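Local coordinates for cobalamin biosynthesis protein (cbiD) (Archaeoglobus fulgidus, PDB 1SR8) that probably transfers a methyl group from S-adenosyl-L-methionine to C-1 of cobalt-precorrin-5B, giving cobalt-precorrin-6A on the anaerobic route to cobalamin, at residues Y9-K14 and L29-E34; F118-G123 and S159-E164; A54-L59 and F150-G155. All blocks are in the same frame, centred on the assembly; numbering follows the deposited sequence.

Contact 1 (Y9-K14 and L29-E34); sequences YRYPEK and LYILTE
Tyr11 lays its ring against strand 30-33, obliquely across the side chain of Leu32 and at about a right angle to that of Ile31. The evidence for a CH-pi contact is the position of Leu32 CB, 4.1 Å from the centroid of the Tyr11 ring and, at 29° off its normal, off-centre. The nearest ring atom is Tyr11 CD2, 3.7 Å from Leu32 CB. Chi1 of -74° sets Tyr11 CG anti to the carbonyl carbon, beside the backbone N; the ring then carries CD2 and CE2 to Leu32. Ile31 CG2 lies near the plane of this ring at its edge, 3.7 Å from Tyr11 OH. Tyr9 reaches the same methyl: its hydroxyl OH is 3.9 Å from Ile31 CG2, and its side chain also crosses that of Ile31 at about a right angle. The two phenols are turned so that Tyr11 CZ lies in the plane of the Tyr9 ring, at its edge. Outside the two segments, Ile31 packs on Leu197 of helix 195-204, and Tyr11 OH is hydrogen-bonded to Asp4 OD1. Tyr11 CE2 comes 3.2 Å from Leu32 O, a buried carbonyl with no hydrogen-bond partner in the model. Loop 9-14 meets the strand through apolar and aromatic contact, with no hydrogen bond between the two segments, while the phenol's polar end is anchored by the N-terminal loop.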
loop_
_atom_site.group_PDB
_atom_site.type_symbol
_atom_site.label_atom_id
_atom_site.label_comp_id
_atom_site.label_asym_id
_atom_site.label_seq_id
_atom_site.Cartn_x
_atom_site.Cartn_y
_atom_site.Cartn_z
ATOM N N TYR A 9 4.994 9.619 11.420
ATOM C CA TYR A 9 6.188 9.981 12.167
ATOM C C TYR A 9 6.656 11.338 11.658
ATOM O O TYR A 9 6.173 11.837 10.632
ATOM C CB TYR A 9 7.290 8.934 11.988
ATOM C CG TYR A 9 7.513 8.507 10.551
ATOM C CD1 TYR A 9 7.965 9.413 9.587
ATOM C CD2 TYR A 9 7.260 7.193 10.149
ATOM C CE1 TYR A 9 8.157 9.026 8.263
ATOM C CE2 TYR A 9 7.450 6.796 8.825
ATOM C CZ TYR A 9 7.898 7.718 7.889
ATOM O OH TYR A 9 8.082 7.323 6.581
ATOM N N ARG A 10 7.589 11.938 12.386
ATOM C CA ARG A 10 8.127 13.232 12.009
ATOM C C ARG A 10 9.460 13.062 11.304
ATOM O O ARG A 10 10.201 12.114 11.565
ATOM C CB ARG A 10 8.321 14.098 13.247
ATOM C CG ARG A 10 9.151 15.324 12.989
ATOM C CD ARG A 10 9.472 16.072 14.263
ATOM N NE ARG A 10 10.056 17.367 13.948
ATOM C CZ ARG A 10 10.148 18.375 14.807
ATOM N NH1 ARG A 10 9.698 18.242 16.048
ATOM N NH2 ARG A 10 10.671 19.530 14.417
ATOM N N TYR A 11 9.754 13.986 10.398
ATOM C CA TYR A 11 11.010 13.953 9.670
ATOM C C TYR A 11 11.989 14.906 10.342
ATOM O O TYR A 11 11.617 16.018 10.728
ATOM C CB TYR A 11 10.807 14.369 8.207
ATOM C CG TYR A 11 10.130 13.316 7.352
ATOM C CD1 TYR A 11 8.762 13.368 7.087
ATOM C CD2 TYR A 11 10.864 12.259 6.811
ATOM C CE1 TYR A 11 8.143 12.398 6.303
ATOM C CE2 TYR A 11 10.257 11.284 6.028
ATOM C CZ TYR A 11 8.899 11.357 5.778
ATOM O OH TYR A 11 8.300 10.379 5.009
ATOM N N PRO A 12 13.250 14.472 10.516
ATOM C CA PRO A 12 14.270 15.316 11.146
ATOM C C PRO A 12 14.306 16.660 10.423
ATOM O O PRO A 12 14.497 16.704 9.208
ATOM C CB PRO A 12 15.548 14.511 10.938
ATOM C CG PRO A 12 15.058 13.105 11.007
ATOM C CD PRO A 12 13.806 13.155 10.165
ATOM N N GLU A 13 14.120 17.754 11.153
ATOM C CA GLU A 13 14.118 19.067 10.519
ATOM C C GLU A 13 15.375 19.363 9.706
ATOM O O GLU A 13 15.348 20.168 8.784
ATOM C CB GLU A 13 13.930 20.170 11.556
ATOM C CG GLU A 13 13.787 21.536 10.912
ATOM C CD GLU A 13 13.829 22.668 11.909
ATOM O OE1 GLU A 13 14.870 22.818 12.594
ATOM O OE2 GLU A 13 12.821 23.406 11.998
ATOM N N LYS A 14 16.475 18.710 10.048
ATOM C CA LYS A 14 17.726 18.923 9.339
ATOM C C LYS A 14 17.792 18.193 7.991
ATOM O O LYS A 14 18.749 18.367 7.228
ATOM C CB LYS A 14 18.894 18.496 10.228
ATOM C CG LYS A 14 18.747 17.110 10.818
ATOM C CD LYS A 14 19.926 16.780 11.715
ATOM C CE LYS A 14 19.881 15.329 12.164
ATOM N NZ LYS A 14 21.067 14.970 12.994
ATOM N N LEU A 29 3.549 10.294 -1.662
ATOM C CA LEU A 29 4.402 9.645 -2.649
ATOM C C LEU A 29 5.910 9.731 -2.371
ATOM O O LEU A 29 6.707 9.073 -3.044
ATOM C CB LEU A 29 4.065 10.185 -4.047
ATOM C CG LEU A 29 2.670 9.771 -4.547
ATOM C CD1 LEU A 29 2.269 10.634 -5.725
ATOM C CD2 LEU A 29 2.659 8.302 -4.933
ATOM N N TYR A 30 6.304 10.517 -1.374
ATOM C CA TYR A 30 7.719 10.627 -1.054
ATOM C C TYR A 30 8.056 10.481 0.420
ATOM O O TYR A 30 7.387 11.048 1.292
ATOM C CB TYR A 30 8.281 11.962 -1.537
ATOM C CG TYR A 30 8.190 12.165 -3.024
ATOM C CD1 TYR A 30 7.009 12.614 -3.609
ATOM C CD2 TYR A 30 9.272 11.878 -3.852
ATOM C CE1 TYR A 30 6.905 12.770 -4.979
ATOM C CE2 TYR A 30 9.181 12.028 -5.227
ATOM C CZ TYR A 30 7.992 12.471 -5.784
ATOM O OH TYR A 30 7.870 12.585 -7.152
ATOM N N ILE A 31 9.103 9.698 0.675
ATOM C CA ILE A 31 9.638 9.485 2.012
ATOM C C ILE A 31 10.987 10.209 1.991
ATOM O O ILE A 31 11.932 9.789 1.320
ATOM C CB ILE A 31 9.909 7.999 2.329
ATOM C CG1 ILE A 31 8.601 7.215 2.395
ATOM C CG2 ILE A 31 10.639 7.892 3.655
ATOM C CD1 ILE A 31 8.792 5.753 2.744
ATOM N N LEU A 32 11.062 11.313 2.711
ATOM C CA LEU A 32 12.281 12.098 2.770
ATOM C C LEU A 32 13.357 11.339 3.536
ATOM O O LEU A 32 13.079 10.723 4.563
ATOM C CB LEU A 32 11.971 13.431 3.447
ATOM C CG LEU A 32 13.082 14.378 3.878
ATOM C CD1 LEU A 32 13.881 14.854 2.678
ATOM C CD2 LEU A 32 12.444 15.554 4.592
ATOM N N THR A 33 14.580 11.359 3.013
ATOM C CA THR A 33 15.698 10.699 3.677
ATOM C C THR A 33 16.770 11.729 4.024
ATOM O O THR A 33 16.643 12.923 3.720
ATOM C CB THR A 33 16.351 9.602 2.806
ATOM O OG1 THR A 33 17.108 10.207 1.751
ATOM C CG2 THR A 33 15.291 8.697 2.212
ATOM N N GLU A 34 17.826 11.245 4.667
ATOM C CA GLU A 34 18.949 12.077 5.087
ATOM C C GLU A 34 19.534 12.824 3.881
ATOM O O GLU A 34 19.885 14.003 3.973
ATOM C CB GLU A 34 20.011 11.182 5.734
ATOM C CG GLU A 34 20.866 11.851 6.791
ATOM C CD GLU A 34 21.631 10.841 7.633
ATOM O OE1 GLU A 34 22.372 10.021 7.055
ATOM O OE2 GLU A 34 21.491 10.864 8.874
#

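Contact 2 (F118-G123 and S159-E164); sequences FGRGVG and SVPDGE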
loop_
_atom_site.group_PDB
_atom_site.type_symbol
_atom_site.label_atom_id
_atom_site.label_comp_id
_atom_site.label_asym_id
_atom_site.label_seq_id
_atom_site.Cartn_x
_atom_site.Cartn_y
_atom_site.Cartn_z
ATOM N N PHE A 118 -15.077 -7.368 -11.824
ATOM C CA PHE A 118 -13.696 -7.778 -12.042
ATOM C C PHE A 118 -13.613 -8.908 -13.064
ATOM O O PHE A 118 -14.255 -9.948 -12.903
ATOM C CB PHE A 118 -13.097 -8.199 -10.700
ATOM C CG PHE A 118 -13.121 -7.101 -9.674
ATOM C CD1 PHE A 118 -12.164 -6.091 -9.700
ATOM C CD2 PHE A 118 -14.153 -7.024 -8.744
ATOM C CE1 PHE A 118 -12.236 -5.010 -8.816
ATOM C CE2 PHE A 118 -14.237 -5.945 -7.854
ATOM C CZ PHE A 118 -13.276 -4.936 -7.892
ATOM N N GLY A 119 -12.816 -8.706 -14.112
ATOM C CA GLY A 119 -12.703 -9.719 -15.144
ATOM C C GLY A 119 -11.465 -10.590 -15.137
ATOM O O GLY A 119 -10.996 -11.034 -14.096
ATOM N N ARG A 120 -10.938 -10.836 -16.330
ATOM C CA ARG A 120 -9.753 -11.671 -16.504
ATOM C C ARG A 120 -8.531 -11.112 -15.788
ATOM O O ARG A 120 -8.355 -9.897 -15.706
ATOM C CB ARG A 120 -9.424 -11.806 -17.993
ATOM C CG ARG A 120 -8.994 -10.498 -18.640
ATOM C CD ARG A 120 -8.421 -10.702 -20.035
ATOM N NE ARG A 120 -7.890 -9.457 -20.587
ATOM C CZ ARG A 120 -8.613 -8.358 -20.801
ATOM N NH1 ARG A 120 -9.914 -8.332 -20.517
ATOM N NH2 ARG A 120 -8.034 -7.273 -21.302
ATOM N N GLY A 121 -7.686 -12.011 -15.286
ATOM C CA GLY A 121 -6.473 -11.600 -14.605
ATOM C C GLY A 121 -6.622 -11.380 -13.115
ATOM O O GLY A 121 -5.624 -11.253 -12.408
ATOM N N VAL A 122 -7.868 -11.305 -12.649
ATOM C CA VAL A 122 -8.166 -11.118 -11.229
ATOM C C VAL A 122 -8.503 -12.493 -10.659
ATOM O O VAL A 122 -9.487 -13.110 -11.058
ATOM C CB VAL A 122 -9.374 -10.162 -11.020
ATOM C CG1 VAL A 122 -9.644 -9.964 -9.525
ATOM C CG2 VAL A 122 -9.094 -8.819 -11.692
ATOM N N GLY A 123 -7.675 -12.969 -9.734
ATOM C CA GLY A 123 -7.882 -14.275 -9.140
ATOM C C GLY A 123 -9.210 -14.478 -8.437
ATOM O O GLY A 123 -9.894 -13.528 -8.061
ATOM N N SER A 159 -10.004 -5.255 -15.297
ATOM C CA SER A 159 -9.277 -6.467 -15.671
ATOM C C SER A 159 -7.770 -6.282 -15.650
ATOM O O SER A 159 -7.266 -5.162 -15.710
ATOM C CB SER A 159 -9.677 -6.926 -17.079
ATOM O OG SER A 159 -11.060 -7.215 -17.153
ATOM N N VAL A 160 -7.063 -7.405 -15.587
ATOM C CA VAL A 160 -5.605 -7.416 -15.579
ATOM C C VAL A 160 -5.133 -8.406 -16.663
ATOM O O VAL A 160 -5.002 -9.608 -16.421
ATOM C CB VAL A 160 -5.077 -7.837 -14.193
ATOM C CG1 VAL A 160 -3.571 -7.664 -14.130
ATOM C CG2 VAL A 160 -5.770 -7.014 -13.116
ATOM N N PRO A 161 -4.877 -7.899 -17.879
ATOM C CA PRO A 161 -4.425 -8.675 -19.039
ATOM C C PRO A 161 -3.394 -9.773 -18.773
ATOM O O PRO A 161 -3.539 -10.887 -19.281
ATOM C CB PRO A 161 -3.903 -7.601 -19.978
ATOM C CG PRO A 161 -4.853 -6.473 -19.720
ATOM C CD PRO A 161 -4.958 -6.463 -18.210
ATOM N N ASP A 162 -2.360 -9.477 -17.986
ATOM C CA ASP A 162 -1.332 -10.478 -17.699
ATOM C C ASP A 162 -1.445 -10.992 -16.279
ATOM O O ASP A 162 -0.499 -11.565 -15.740
ATOM C CB ASP A 162 0.070 -9.897 -17.895
ATOM C CG ASP A 162 0.299 -9.382 -19.300
ATOM O OD1 ASP A 162 0.067 -10.139 -20.271
ATOM O OD2 ASP A 162 0.718 -8.215 -19.433
ATOM N N GLY A 163 -2.611 -10.792 -15.682
ATOM C CA GLY A 163 -2.809 -11.215 -14.316
ATOM C C GLY A 163 -2.675 -12.697 -14.063
ATOM O O GLY A 163 -2.059 -13.105 -13.082
ATOM N N GLU A 164 -3.245 -13.514 -14.936
ATOM C CA GLU A 164 -3.179 -14.954 -14.737
ATOM C C GLU A 164 -1.750 -15.461 -14.764
ATOM O O GLU A 164 -1.384 -16.353 -13.994
ATOM C CB GLU A 164 -3.998 -15.673 -15.797
ATOM C CG GLU A 164 -4.223 -17.134 -15.476
ATOM C CD GLU A 164 -5.030 -17.832 -16.539
ATOM O OE1 GLU A 164 -6.154 -17.368 -16.828
ATOM O OE2 GLU A 164 -4.535 -18.840 -17.085
HETATM O O HOH W 1 -12.239 -9.368 -18.828
#
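Gly121 and Val160 meet where two beta turns interlock beyond the ends of neighbouring parallel strands, 115-118 and 155-159: a type II turn from Gly119 to Val122, whose own bond, Val122 N to Gly119 O, is weak, and a type I turn from Val160 to Gly163 that leads into helix 163-168. One hydrogen bond joins them, from Val160 N to Arg120 O at 2.8 Å; it is nearly straight, with an N-H...O angle of 172°. The type I turn is closed by Gly163 N to Val160 O, also 2.8 Å, and that acceptor receives a CA-H...O contact from Gly121 CA at 3.1 Å. A second such contact runs the other way, Gly163 CA to Gly121 O at 3.4 Å. Gly121 holds the third position of the type II turn with a phi of 90°, which explains the glycine: a side chain on it would collide with Val160 O and with the preceding carbonyl oxygen. One on Gly163 would strike Gly121 O.

The Arg120 guanidinium lies with one face over Ser159 CB, which is 3.7 Å from NH1, while Arg120 NH2 comes 3.6 Å from Pro161 CG. Extended from CG to NE, the chain reaches both, and NH2 forms a salt bridge with Glu107. A water links Arg120 N to Ser159 OG and is weakly bonded to Arg120 NH1. Val122 CG2 touches Val160 CG2 at 4.0 Å, the two side chains crossing at about a right angle. The glycines thus permit close backbone approach; Val160 O takes the hydrogen bond of its own turn and a CA-H...O contact from the other. The Glu107 carboxylate would probably offset the positive charge of Arg120 and restrain its guanidinium over Ser159.

Contact 3 (A54-L59 and F150-G155); sequences AAIASL and FNFSGG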
loop_
_atom_site.group_PDB
_atom_site.type_symbol
_atom_site.label_atom_id
_atom_site.label_comp_id
_atom_site.label_asym_id
_atom_site.label_seq_id
_atom_site.Cartn_x
_atom_site.Cartn_y
_atom_site.Cartn_z
ATOM N N ALA A 54 -10.755 6.772 -14.641
ATOM C CA ALA A 54 -10.364 7.260 -15.963
ATOM C C ALA A 54 -11.328 6.793 -17.058
ATOM O O ALA A 54 -11.621 7.530 -17.995
ATOM C CB ALA A 54 -8.944 6.813 -16.286
ATOM N N ALA A 55 -11.819 5.568 -16.948
ATOM C CA ALA A 55 -12.746 5.054 -17.940
ATOM C C ALA A 55 -14.036 5.882 -17.976
ATOM O O ALA A 55 -14.541 6.207 -19.056
ATOM C CB ALA A 55 -13.058 3.588 -17.648
ATOM N N ILE A 56 -14.566 6.224 -16.799
ATOM C CA ILE A 56 -15.797 7.018 -16.693
ATOM C C ILE A 56 -15.579 8.453 -17.171
ATOM O O ILE A 56 -16.373 8.997 -17.929
ATOM C CB ILE A 56 -16.318 7.075 -15.225
ATOM C CG1 ILE A 56 -16.812 5.692 -14.783
ATOM C CG2 ILE A 56 -17.436 8.109 -15.101
ATOM C CD1 ILE A 56 -17.290 5.647 -13.350
ATOM N N ALA A 57 -14.500 9.061 -16.709
ATOM C CA ALA A 57 -14.162 10.417 -17.083
ATOM C C ALA A 57 -13.897 10.556 -18.586
ATOM O O ALA A 57 -14.273 11.558 -19.195
ATOM C CB ALA A 57 -12.941 10.858 -16.303
ATOM N N SER A 58 -13.257 9.552 -19.183
ATOM C CA SER A 58 -12.918 9.591 -20.609
ATOM C C SER A 58 -14.126 9.600 -21.533
ATOM O O SER A 58 -14.001 9.857 -22.731
ATOM C CB SER A 58 -12.008 8.418 -20.979
ATOM O OG SER A 58 -12.728 7.205 -20.986
ATOM N N LEU A 59 -15.297 9.313 -20.988
ATOM C CA LEU A 59 -16.502 9.320 -21.798
ATOM C C LEU A 59 -16.839 10.731 -22.252
ATOM O O LEU A 59 -17.239 10.944 -23.394
ATOM C CB LEU A 59 -17.675 8.765 -21.010
ATOM C CG LEU A 59 -17.700 7.255 -20.876
ATOM C CD1 LEU A 59 -18.960 6.845 -20.135
ATOM C CD2 LEU A 59 -17.655 6.638 -22.259
ATOM N N PHE A 150 -19.231 12.867 -13.324
ATOM C CA PHE A 150 -19.427 12.732 -14.758
ATOM C C PHE A 150 -20.811 12.229 -15.129
ATOM O O PHE A 150 -21.022 11.714 -16.224
ATOM C CB PHE A 150 -18.343 11.814 -15.312
ATOM C CG PHE A 150 -16.950 12.299 -15.012
ATOM C CD1 PHE A 150 -16.378 13.330 -15.761
ATOM C CD2 PHE A 150 -16.235 11.776 -13.942
ATOM C CE1 PHE A 150 -15.119 13.832 -15.451
ATOM C CE2 PHE A 150 -14.971 12.270 -13.617
ATOM C CZ PHE A 150 -14.413 13.300 -14.374
ATOM N N ASN A 151 -21.753 12.402 -14.210
ATOM C CA ASN A 151 -23.135 11.986 -14.406
ATOM C C ASN A 151 -23.224 10.654 -15.145
ATOM O O ASN A 151 -23.921 10.518 -16.149
ATOM C CB ASN A 151 -23.890 13.076 -15.161
ATOM C CG ASN A 151 -25.335 13.180 -14.728
ATOM O OD1 ASN A 151 -26.179 12.364 -15.118
ATOM N ND2 ASN A 151 -25.630 14.182 -13.895
ATOM N N PHE A 152 -22.507 9.675 -14.613
ATOM C CA PHE A 152 -22.444 8.329 -15.161
ATOM C C PHE A 152 -23.429 7.433 -14.411
ATOM O O PHE A 152 -23.590 7.561 -13.196
ATOM C CB PHE A 152 -21.014 7.804 -14.994
ATOM C CG PHE A 152 -20.796 6.430 -15.538
ATOM C CD1 PHE A 152 -20.816 6.198 -16.911
ATOM C CD2 PHE A 152 -20.541 5.366 -14.678
ATOM C CE1 PHE A 152 -20.580 4.920 -17.423
ATOM C CE2 PHE A 152 -20.302 4.083 -15.176
ATOM C CZ PHE A 152 -20.321 3.860 -16.550
ATOM N N SER A 153 -24.096 6.531 -15.127
ATOM C CA SER A 153 -25.055 5.630 -14.491
ATOM C C SER A 153 -24.776 4.160 -14.779
ATOM O O SER A 153 -25.447 3.286 -14.240
ATOM C CB SER A 153 -26.487 5.982 -14.914
ATOM O OG SER A 153 -26.627 5.931 -16.321
ATOM N N GLY A 154 -23.785 3.887 -15.623
ATOM C CA GLY A 154 -23.445 2.513 -15.937
ATOM C C GLY A 154 -22.509 1.908 -14.905
ATOM O O GLY A 154 -22.584 2.240 -13.722
ATOM N N GLY A 155 -21.632 1.016 -15.353
ATOM C CA GLY A 155 -20.682 0.384 -14.453
ATOM C C GLY A 155 -19.334 0.219 -15.128
ATOM O O GLY A 155 -19.139 0.699 -16.243
#
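Ile56 and Ala57, in helix 44-57, lie beside the loop that leaves helix 133-149: the CA atoms of Ala57 and Phe150 are 6.2 Å apart, those of Ile56 and Phe152 6.9 Å. Phe150 lays one face of its ring on the helix backbone, with Ala57 CA 3.7 Å from the ring centroid and only 3° off the normal. Ala57 CB covers the same face toward the tip, 3.4 Å from Phe150 CZ. An alanine at Phe150 would keep CB beside Ile56 CG2 but lose the ring, and would probably uncover the side of Ala57 on which the ring lies and open a gap there. Chi1 of -179° sets Phe152 CG anti to the backbone N, where it meets Ile56 CG2, as CB does. Ile56 CG1 sits over one face of the Phe152 ring, 4.0 Å from the centroid. Gly154 N lies over the centre of the opposite face, while Leu59 CD1 meets Phe152 CE1 obliquely at 3.7 Å. The loop begins with a Schellman motif, Asn151 at C-prime with positive phi and Phe152 N bonded to Ser147 O, here ending one of two helices packed side by side (Ile56 on Phe143 and Ala146) against the six-stranded sheet, an alpha/beta arrangement.

How the contacts relate
From the N terminus, contact 1 closes first: it brings the N-terminal loop onto strand 30-33, closing a loop that holds helix 21-26; that strand is an edge strand, within this chain, of a three-stranded antiparallel sheet. Contacts 2 and 3 come later and cross, their segments following in the order 54-59, 118-123, 150-155, 159-164. Contact 3 closes a loop of 90 residues between helix 44-57 and the exit of helix 133-149; contact 2 closes one of 35, joining turns beyond strands 115-118 and 155-159. Strand 155-159 connects their second segments, and their centres are about 21 Å apart. The centre of contact 1 is about 37 Å from that of contact 2, across the chain's centre, and about 38 Å from that of contact 3.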